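Local coordinates for DNA topoisomerase 2-associated protein PAT1 (Saccharomyces cerevisiae, PDB 5LMG) that activates mRNA decapping and represses translation in yeast, its C-terminal domain directly binding the decapping enzyme Dcp2 and the 5'-3' exonuclease Xrn1, at residues T78-A83 against N114-Q119; S98-D103 against K107-I112; S170-N175 against I179-L184. The protein carries 2 engineered substitutions. All coordinates share one frame; numbering follows the deposited sequence.

Contact 1. Residues T78-A83 against N114-Q119. With MG (magnesium ion), chain N.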
loop_
_atom_site.group_PDB
_atom_site.type_symbol
_atom_site.label_atom_id
_atom_site.label_comp_id
_atom_site.label_asym_id
_atom_site.label_seq_id
_atom_site.Cartn_x
_atom_site.Cartn_y
_atom_site.Cartn_z
ATOM N N THR A 78 3.471 -29.174 -11.801
ATOM C CA THR A 78 4.934 -29.238 -11.607
ATOM C C THR A 78 5.703 -28.396 -12.641
ATOM O O THR A 78 6.569 -27.607 -12.255
ATOM C CB THR A 78 5.418 -30.709 -11.594
ATOM O OG1 THR A 78 4.709 -31.417 -10.581
ATOM C CG2 THR A 78 6.916 -30.843 -11.353
ATOM N N ALA A 79 5.403 -28.589 -13.943
ATOM C CA ALA A 79 6.043 -27.872 -15.048
ATOM C C ALA A 79 5.821 -26.359 -14.942
ATOM O O ALA A 79 6.769 -25.601 -15.153
ATOM C CB ALA A 79 5.543 -28.399 -16.383
ATOM N N MET A 80 4.594 -25.922 -14.549
ATOM C CA MET A 80 4.274 -24.500 -14.378
ATOM C C MET A 80 5.074 -23.903 -13.204
ATOM O O MET A 80 5.659 -22.820 -13.362
ATOM C CB MET A 80 2.758 -24.293 -14.194
ATOM C CG MET A 80 2.338 -22.821 -14.114
ATOM S SD MET A 80 2.332 -22.155 -12.424
ATOM C CE MET A 80 0.845 -22.907 -11.774
ATOM N N TRP A 81 5.078 -24.600 -12.032
ATOM C CA TRP A 81 5.815 -24.175 -10.841
ATOM C C TRP A 81 7.305 -24.015 -11.168
ATOM O O TRP A 81 7.882 -22.982 -10.845
ATOM C CB TRP A 81 5.599 -25.138 -9.644
ATOM C CG TRP A 81 6.500 -24.853 -8.468
ATOM C CD1 TRP A 81 7.594 -25.574 -8.083
ATOM C CD2 TRP A 81 6.440 -23.718 -7.584
ATOM N NE1 TRP A 81 8.191 -24.986 -6.989
ATOM C CE2 TRP A 81 7.509 -23.842 -6.666
ATOM C CE3 TRP A 81 5.577 -22.611 -7.474
ATOM C CZ2 TRP A 81 7.737 -22.906 -5.647
ATOM C CZ3 TRP A 81 5.789 -21.699 -6.447
ATOM C CH2 TRP A 81 6.860 -21.847 -5.551
ATOM N N GLU A 82 7.893 -25.006 -11.864
ATOM C CA GLU A 82 9.301 -24.988 -12.275
ATOM C C GLU A 82 9.621 -23.838 -13.245
ATOM O O GLU A 82 10.687 -23.235 -13.129
ATOM C CB GLU A 82 9.726 -26.343 -12.856
ATOM C CG GLU A 82 10.055 -27.375 -11.789
ATOM C CD GLU A 82 10.643 -28.667 -12.324
ATOM O OE1 GLU A 82 11.812 -28.653 -12.773
ATOM O OE2 GLU A 82 9.941 -29.703 -12.273
ATOM N N ALA A 83 8.675 -23.495 -14.148
ATOM C CA ALA A 83 8.812 -22.394 -15.116
ATOM C C ALA A 83 8.822 -20.988 -14.461
ATOM O O ALA A 83 9.160 -20.011 -15.130
ATOM C CB ALA A 83 7.718 -22.484 -16.172
ATOM N N ASN A 114 -4.495 -20.198 -8.962
ATOM C CA ASN A 114 -5.523 -21.235 -9.047
ATOM C C ASN A 114 -4.931 -22.657 -9.034
ATOM O O ASN A 114 -5.626 -23.586 -8.627
ATOM C CB ASN A 114 -6.384 -21.051 -10.306
ATOM C CG ASN A 114 -7.326 -19.875 -10.266
ATOM O OD1 ASN A 114 -7.689 -19.356 -9.201
ATOM N ND2 ASN A 114 -7.767 -19.447 -11.439
ATOM N N PHE A 115 -3.669 -22.831 -9.488
ATOM C CA PHE A 115 -3.034 -24.153 -9.594
ATOM C C PHE A 115 -1.916 -24.433 -8.573
ATOM O O PHE A 115 -1.231 -25.449 -8.692
ATOM C CB PHE A 115 -2.527 -24.385 -11.038
ATOM C CG PHE A 115 -3.637 -24.390 -12.061
ATOM C CD1 PHE A 115 -4.402 -25.530 -12.274
ATOM C CD2 PHE A 115 -3.957 -23.234 -12.770
ATOM C CE1 PHE A 115 -5.456 -25.524 -13.196
ATOM C CE2 PHE A 115 -5.014 -23.225 -13.684
ATOM C CZ PHE A 115 -5.754 -24.371 -13.898
ATOM N N LEU A 116 -1.758 -23.574 -7.557
ATOM C CA LEU A 116 -0.735 -23.761 -6.525
ATOM C C LEU A 116 -1.318 -24.155 -5.179
ATOM O O LEU A 116 -2.484 -23.867 -4.904
ATOM C CB LEU A 116 0.105 -22.486 -6.341
ATOM C CG LEU A 116 0.883 -21.945 -7.536
ATOM C CD1 LEU A 116 1.511 -20.633 -7.184
ATOM C CD2 LEU A 116 1.937 -22.932 -8.027
ATOM N N ASP A 117 -0.492 -24.788 -4.326
ATOM C CA ASP A 117 -0.894 -25.127 -2.963
ATOM C C ASP A 117 -0.413 -24.022 -2.006
ATOM O O ASP A 117 0.216 -23.058 -2.467
ATOM C CB ASP A 117 -0.453 -26.551 -2.542
ATOM C CG ASP A 117 1.041 -26.818 -2.405
ATOM O OD1 ASP A 117 1.819 -25.846 -2.329
ATOM O OD2 ASP A 117 1.423 -27.995 -2.343
ATOM N N LYS A 118 -0.726 -24.146 -0.699
ATOM C CA LYS A 118 -0.407 -23.156 0.330
ATOM C C LYS A 118 1.093 -22.801 0.416
ATOM O O LYS A 118 1.431 -21.611 0.368
ATOM C CB LYS A 118 -0.964 -23.601 1.698
ATOM C CG LYS A 118 -0.868 -22.545 2.801
ATOM C CD LYS A 118 -1.254 -23.135 4.151
ATOM C CE LYS A 118 -0.556 -22.439 5.295
ATOM N NZ LYS A 118 -1.079 -22.873 6.619
ATOM N N GLN A 119 1.977 -23.813 0.533
ATOM C CA GLN A 119 3.427 -23.603 0.662
ATOM C C GLN A 119 4.055 -22.950 -0.579
ATOM O O GLN A 119 5.002 -22.168 -0.435
ATOM C CB GLN A 119 4.171 -24.889 1.058
ATOM C CG GLN A 119 3.899 -25.378 2.505
ATOM C CD GLN A 119 4.123 -24.330 3.586
ATOM O OE1 GLN A 119 3.197 -23.934 4.301
ATOM N NE2 GLN A 119 5.349 -23.846 3.720
HETATM MG MG MG N . 3.321 -28.945 -1.950
HETATM O O HOH W 1 4.326 -27.070 -1.707
HETATM O O HOH W 2 3.899 -28.965 -4.188
#

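Contact 2. Residues S98-D103 against K107-I112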
loop_
_atom_site.group_PDB
_atom_site.type_symbol
_atom_site.label_atom_id
_atom_site.label_comp_id
_atom_site.label_asym_id
_atom_site.label_seq_id
_atom_site.Cartn_x
_atom_site.Cartn_y
_atom_site.Cartn_z
ATOM N N SER A 98 11.797 -10.281 -11.747
ATOM C CA SER A 98 11.917 -9.578 -13.033
ATOM C C SER A 98 10.692 -9.753 -13.934
ATOM O O SER A 98 10.329 -8.802 -14.631
ATOM C CB SER A 98 13.190 -9.982 -13.758
ATOM O OG SER A 98 14.276 -9.241 -13.225
ATOM N N MET A 99 10.023 -10.939 -13.879
ATOM C CA MET A 99 8.801 -11.231 -14.647
ATOM C C MET A 99 7.670 -10.265 -14.257
ATOM O O MET A 99 6.833 -9.917 -15.094
ATOM C CB MET A 99 8.362 -12.699 -14.474
ATOM C CG MET A 99 9.155 -13.664 -15.348
ATOM S SD MET A 99 8.411 -15.315 -15.572
ATOM C CE MET A 99 8.889 -16.093 -14.054
ATOM N N LEU A 100 7.703 -9.796 -12.998
ATOM C CA LEU A 100 6.761 -8.854 -12.405
ATOM C C LEU A 100 6.965 -7.407 -12.909
ATOM O O LEU A 100 6.139 -6.550 -12.614
ATOM C CB LEU A 100 6.836 -8.937 -10.867
ATOM C CG LEU A 100 5.786 -9.793 -10.139
ATOM C CD1 LEU A 100 5.872 -11.245 -10.530
ATOM C CD2 LEU A 100 5.975 -9.709 -8.634
ATOM N N SER A 101 8.058 -7.141 -13.665
ATOM C CA SER A 101 8.339 -5.842 -14.303
ATOM C C SER A 101 7.463 -5.670 -15.541
ATOM O O SER A 101 7.341 -4.556 -16.029
ATOM C CB SER A 101 9.793 -5.752 -14.758
ATOM O OG SER A 101 10.695 -5.638 -13.674
ATOM N N PHE A 102 6.897 -6.772 -16.076
ATOM C CA PHE A 102 6.070 -6.762 -17.286
ATOM C C PHE A 102 4.594 -6.975 -16.966
ATOM O O PHE A 102 4.272 -7.799 -16.102
ATOM C CB PHE A 102 6.566 -7.827 -18.276
ATOM C CG PHE A 102 7.982 -7.603 -18.759
ATOM C CD1 PHE A 102 8.243 -6.777 -19.847
ATOM C CD2 PHE A 102 9.059 -8.203 -18.110
ATOM C CE1 PHE A 102 9.554 -6.553 -20.278
ATOM C CE2 PHE A 102 10.372 -7.973 -18.539
ATOM C CZ PHE A 102 10.609 -7.154 -19.622
ATOM N N ASP A 103 3.697 -6.241 -17.665
ATOM C CA ASP A 103 2.235 -6.356 -17.475
ATOM C C ASP A 103 1.744 -7.781 -17.668
ATOM O O ASP A 103 0.884 -8.234 -16.909
ATOM C CB ASP A 103 1.461 -5.417 -18.404
ATOM C CG ASP A 103 1.884 -3.979 -18.293
ATOM O OD1 ASP A 103 1.804 -3.419 -17.171
ATOM O OD2 ASP A 103 2.318 -3.418 -19.315
ATOM N N LYS A 107 -0.456 -9.875 -15.060
ATOM C CA LYS A 107 -1.800 -10.313 -15.438
ATOM C C LYS A 107 -2.059 -11.836 -15.292
ATOM O O LYS A 107 -3.195 -12.202 -15.013
ATOM C CB LYS A 107 -2.173 -9.801 -16.831
ATOM C CG LYS A 107 -2.647 -8.342 -16.772
ATOM C CD LYS A 107 -2.221 -7.538 -17.988
ATOM C CE LYS A 107 -3.392 -7.222 -18.878
ATOM N NZ LYS A 107 -2.972 -6.530 -20.127
ATOM N N ILE A 108 -1.026 -12.695 -15.396
ATOM C CA ILE A 108 -1.181 -14.156 -15.259
ATOM C C ILE A 108 -1.201 -14.634 -13.777
ATOM O O ILE A 108 -1.590 -15.776 -13.516
ATOM C CB ILE A 108 -0.117 -14.916 -16.113
ATOM C CG1 ILE A 108 -0.462 -16.415 -16.328
ATOM C CG2 ILE A 108 1.304 -14.752 -15.582
ATOM C CD1 ILE A 108 -1.092 -16.718 -17.615
ATOM N N MET A 109 -0.787 -13.764 -12.821
ATOM C CA MET A 109 -0.682 -14.080 -11.391
ATOM C C MET A 109 -1.960 -14.678 -10.756
ATOM O O MET A 109 -1.805 -15.699 -10.088
ATOM C CB MET A 109 -0.183 -12.877 -10.585
ATOM C CG MET A 109 0.796 -13.258 -9.488
ATOM S SD MET A 109 2.148 -14.350 -10.009
ATOM C CE MET A 109 2.985 -13.331 -11.123
ATOM N N PRO A 110 -3.209 -14.154 -10.951
ATOM C CA PRO A 110 -4.376 -14.824 -10.332
ATOM C C PRO A 110 -4.599 -16.252 -10.846
ATOM O O PRO A 110 -4.951 -17.135 -10.061
ATOM C CB PRO A 110 -5.557 -13.892 -10.648
ATOM C CG PRO A 110 -4.949 -12.599 -11.077
ATOM C CD PRO A 110 -3.628 -12.944 -11.696
ATOM N N ARG A 111 -4.332 -16.481 -12.145
ATOM C CA ARG A 111 -4.457 -17.778 -12.807
ATOM C C ARG A 111 -3.408 -18.766 -12.306
ATOM O O ARG A 111 -3.729 -19.942 -12.109
ATOM C CB ARG A 111 -4.407 -17.616 -14.325
ATOM C CG ARG A 111 -5.619 -16.862 -14.863
ATOM C CD ARG A 111 -5.307 -16.195 -16.186
ATOM N NE ARG A 111 -5.164 -17.172 -17.267
ATOM C CZ ARG A 111 -4.675 -16.892 -18.468
ATOM N NH1 ARG A 111 -4.276 -15.662 -18.759
ATOM N NH2 ARG A 111 -4.576 -17.841 -19.388
ATOM N N ILE A 112 -2.170 -18.279 -12.052
ATOM C CA ILE A 112 -1.079 -19.061 -11.457
ATOM C C ILE A 112 -1.540 -19.605 -10.083
ATOM O O ILE A 112 -1.392 -20.804 -9.805
ATOM C CB ILE A 112 0.228 -18.209 -11.341
ATOM C CG1 ILE A 112 0.887 -17.996 -12.724
ATOM C CG2 ILE A 112 1.223 -18.839 -10.335
ATOM C CD1 ILE A 112 2.096 -17.042 -12.718
#

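Contact 3. Residues S170-N175 against I179-L184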
loop_
_atom_site.group_PDB
_atom_site.type_symbol
_atom_site.label_atom_id
_atom_site.label_comp_id
_atom_site.label_asym_id
_atom_site.label_seq_id
_atom_site.Cartn_x
_atom_site.Cartn_y
_atom_site.Cartn_z
ATOM N N SER A 170 -6.302 -11.692 -0.063
ATOM C CA SER A 170 -7.123 -12.911 -0.067
ATOM C C SER A 170 -6.398 -14.123 0.539
ATOM O O SER A 170 -6.972 -14.803 1.390
ATOM C CB SER A 170 -7.644 -13.219 -1.470
ATOM O OG SER A 170 -6.696 -13.935 -2.249
ATOM N N PHE A 171 -5.135 -14.362 0.130
ATOM C CA PHE A 171 -4.320 -15.451 0.651
ATOM C C PHE A 171 -4.040 -15.333 2.168
ATOM O O PHE A 171 -4.145 -16.336 2.869
ATOM C CB PHE A 171 -3.008 -15.609 -0.148
ATOM C CG PHE A 171 -2.021 -16.583 0.464
ATOM C CD1 PHE A 171 -2.219 -17.954 0.365
ATOM C CD2 PHE A 171 -0.905 -16.124 1.152
ATOM C CE1 PHE A 171 -1.313 -18.852 0.948
ATOM C CE2 PHE A 171 -0.002 -17.023 1.737
ATOM C CZ PHE A 171 -0.212 -18.380 1.629
ATOM N N LEU A 172 -3.667 -14.134 2.663
ATOM C CA LEU A 172 -3.364 -13.924 4.084
ATOM C C LEU A 172 -4.610 -13.987 4.979
ATOM O O LEU A 172 -4.527 -14.414 6.132
ATOM C CB LEU A 172 -2.586 -12.611 4.316
ATOM C CG LEU A 172 -1.155 -12.544 3.753
ATOM C CD1 LEU A 172 -0.555 -11.188 3.974
ATOM C CD2 LEU A 172 -0.252 -13.603 4.374
ATOM N N SER A 173 -5.762 -13.568 4.431
ATOM C CA SER A 173 -7.055 -13.551 5.103
ATOM C C SER A 173 -7.579 -14.967 5.335
ATOM O O SER A 173 -8.333 -15.175 6.282
ATOM C CB SER A 173 -8.063 -12.770 4.264
ATOM O OG SER A 173 -9.378 -12.834 4.792
ATOM N N ASN A 174 -7.184 -15.923 4.466
ATOM C CA ASN A 174 -7.639 -17.309 4.461
ATOM C C ASN A 174 -6.611 -18.378 4.869
ATOM O O ASN A 174 -6.933 -19.221 5.700
ATOM C CB ASN A 174 -8.196 -17.659 3.069
ATOM C CG ASN A 174 -9.490 -16.968 2.724
ATOM O OD1 ASN A 174 -10.534 -17.211 3.339
ATOM N ND2 ASN A 174 -9.459 -16.128 1.697
ATOM N N ASN A 175 -5.415 -18.385 4.239
ATOM C CA ASN A 175 -4.394 -19.429 4.407
ATOM C C ASN A 175 -3.098 -19.026 5.157
ATOM O O ASN A 175 -2.016 -19.502 4.793
ATOM C CB ASN A 175 -4.028 -20.018 3.030
ATOM C CG ASN A 175 -5.172 -20.658 2.282
ATOM O OD1 ASN A 175 -5.432 -21.858 2.412
ATOM N ND2 ASN A 175 -5.848 -19.876 1.447
ATOM N N ILE A 179 2.826 -17.653 12.911
ATOM C CA ILE A 179 4.223 -17.911 12.528
ATOM C C ILE A 179 4.538 -17.396 11.106
ATOM O O ILE A 179 5.557 -16.730 10.910
ATOM C CB ILE A 179 4.587 -19.420 12.719
ATOM C CG1 ILE A 179 4.599 -19.811 14.224
ATOM C CG2 ILE A 179 5.926 -19.784 12.038
ATOM C CD1 ILE A 179 4.380 -21.328 14.525
ATOM N N GLU A 180 3.654 -17.701 10.136
ATOM C CA GLU A 180 3.811 -17.336 8.731
ATOM C C GLU A 180 3.762 -15.817 8.482
ATOM O O GLU A 180 4.648 -15.311 7.791
ATOM C CB GLU A 180 2.808 -18.101 7.851
ATOM C CG GLU A 180 3.165 -19.576 7.690
ATOM C CD GLU A 180 2.062 -20.505 7.213
ATOM O OE1 GLU A 180 0.889 -20.067 7.153
ATOM O OE2 GLU A 180 2.366 -21.689 6.938
ATOM N N ILE A 181 2.770 -15.097 9.070
ATOM C CA ILE A 181 2.633 -13.629 8.969
ATOM C C ILE A 181 3.852 -12.948 9.615
ATOM O O ILE A 181 4.429 -12.043 9.003
ATOM C CB ILE A 181 1.288 -13.102 9.552
ATOM C CG1 ILE A 181 0.092 -13.672 8.770
ATOM C CG2 ILE A 181 1.238 -11.554 9.557
ATOM C CD1 ILE A 181 -1.109 -13.976 9.636
ATOM N N MET A 182 4.270 -13.428 10.817
ATOM C CA MET A 182 5.449 -12.913 11.526
ATOM C C MET A 182 6.684 -13.095 10.643
ATOM O O MET A 182 7.456 -12.148 10.483
ATOM C CB MET A 182 5.631 -13.564 12.911
ATOM C CG MET A 182 4.540 -13.199 13.930
ATOM S SD MET A 182 4.316 -11.420 14.210
ATOM C CE MET A 182 2.663 -11.217 13.644
ATOM N N GLY A 183 6.774 -14.260 9.989
ATOM C CA GLY A 183 7.831 -14.584 9.036
ATOM C C GLY A 183 7.937 -13.569 7.904
ATOM O O GLY A 183 9.038 -13.109 7.592
ATOM N N LEU A 184 6.788 -13.166 7.316
ATOM C CA LEU A 184 6.747 -12.195 6.208
ATOM C C LEU A 184 7.162 -10.793 6.643
ATOM O O LEU A 184 7.859 -10.106 5.900
ATOM C CB LEU A 184 5.370 -12.175 5.501
ATOM C CG LEU A 184 4.903 -13.475 4.816
ATOM C CD1 LEU A 184 3.494 -13.319 4.287
ATOM C CD2 LEU A 184 5.830 -13.877 3.669
#

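Contact 1. Residues T78-A83 against N114-Q119
M80 and W81, neighbours on helix 78-82, reach the loop between helices 103-114 and 118-130 and close on L116 from two directions. CD2 of L116 is the shared atom: it lies 3.7 Å from W81 CE3, approaching the indole obliquely, and 3.9 Å from M80 CE. The same thioether methyl also meets the base of the preceding side chain, 3.8 Å from F115 CB, while the phenyl ring of F115 leads off toward L65 of helix 48-70. M80 sets CG anti to its own nitrogen (chi1 -176°) and then bends at chi2 and chi3, which carries CE across both partners at about a right angle. No hydrogen bond joins the two segments; a short way outside, the S77 hydroxyl bonds to F115 O. D117, at the N-cap of helix 118-130, grips a magnesium ion through OD2 at 2.2 Å. Its OD1 accepts a hydrogen bond from a metal-bound water and caps helix 118-130, so one carboxylate serves both metal and helix end. M80 packs further on E61 and I62 of helix 48-70, W81 on Q120 and K123 of helix 118-130, so helix 78-82 bridges these two helices.

Contact 2. Residues S98-D103 against K107-I112
D103 and K107 stand one turn apart at the start of helix 103-114, and K107 N donates to D103 O at 2.8 Å. The bond is fairly straight, 160° at the hydrogen. Starting at its root, the K107 side chain stays close to that same oxygen: CB is 3.4 Å from D103 O, CG 3.5 Å and CD 3.4 Å. A bend at chi2 and chi3 (144° and 109°) keeps the methylenes beside the carbonyl before CE and NZ leave it. At the tip, NZ is 6.2 Å from D103 OD2, too far for a salt bridge, though the opposite charges may still attract. D103 has another charged neighbour in K156 of helix 151-174, a long and weak ion pair through OD1.

On the buried flank the contact is a meeting of methyls. L100 CD1 lies 3.6 Å from M109 CE, the two side chains crossing at about a right angle. M109 is bent at chi2 and chi3, and it also packs on I164 and I167 of helix 151-174, while L100 touches L135. The backbone of 98-103 leaves helix 95-99 through a type I beta turn from M99 to F102, and F102 then takes the N-cap of the next helix. This is a short turn between consecutive helices of a mainly helical domain, with an apolar pair on the inner side of the corner.

Contact 3. Residues S170-N175 against I179-L184
The last turn of helix 151-174 faces the early turns of helix 178-191, with L172 and I181 closest in the backbone at 7.7 Å between CA atoms, and N175 is the first residue to depart from helical geometry. L172 carries the apolar part of the contact. Its CD2 methyl lies 3.8 Å from L184 CD1, and more loosely, at 4.4 Å, from I181 CG1, so the branch sits against two residues almost one turn apart on the facing helix. L172 and L184 have matching conformations: each holds CG beside its backbone nitrogen (chi1 -67° and -62°) with an extended chi2, and the two side chains cross obliquely.

Nearer the connecting loop the contact turns polar. E180 OE1 comes to 3.8 Å from N175 O, two acceptors that do not bond; K118 of helix 118-130 lies close to both, forming a long, weak ion pair with OE1. At the outgoing helix end, N174 folds its amide back, ND2 donating to S170 O at 2.8 Å, bent to 139° at the hydrogen and tilted from the carbonyl plane. The main-chain bond from N174 N to that oxygen is weak, so the side-chain amide gives S170 O a second, shorter donor.

Around this helical hairpin, L172 and I181 also rest on helix 201-216 through L210 and R213 respectively, while F171 and L184 pack against helix 118-130 on K121, L125 and Q126.

How the contacts relate
Contact 2 is nested within the chain loop that contact 1 closes; contact 3 follows both. Contacts 1 and 2 have centres 14 Å apart and are joined by helix 103-114, which carries one side of contact 2 and runs into segment 114-119; M80 CE packs 3.6 Å from I112 O. The centres of contacts 1 and 3 are 18 Å apart; they meet at K118, whose CE approaches N175 O. Contacts 2 and 3 stay about 8 Å apart at their nearest atoms, but helix 151-174 links them, packing on 103-114 and ending in contact 3. Both pair consecutive helices, contact 1 more distant ones, in a mainly helical array consistent with the family's TPR-clan assignment.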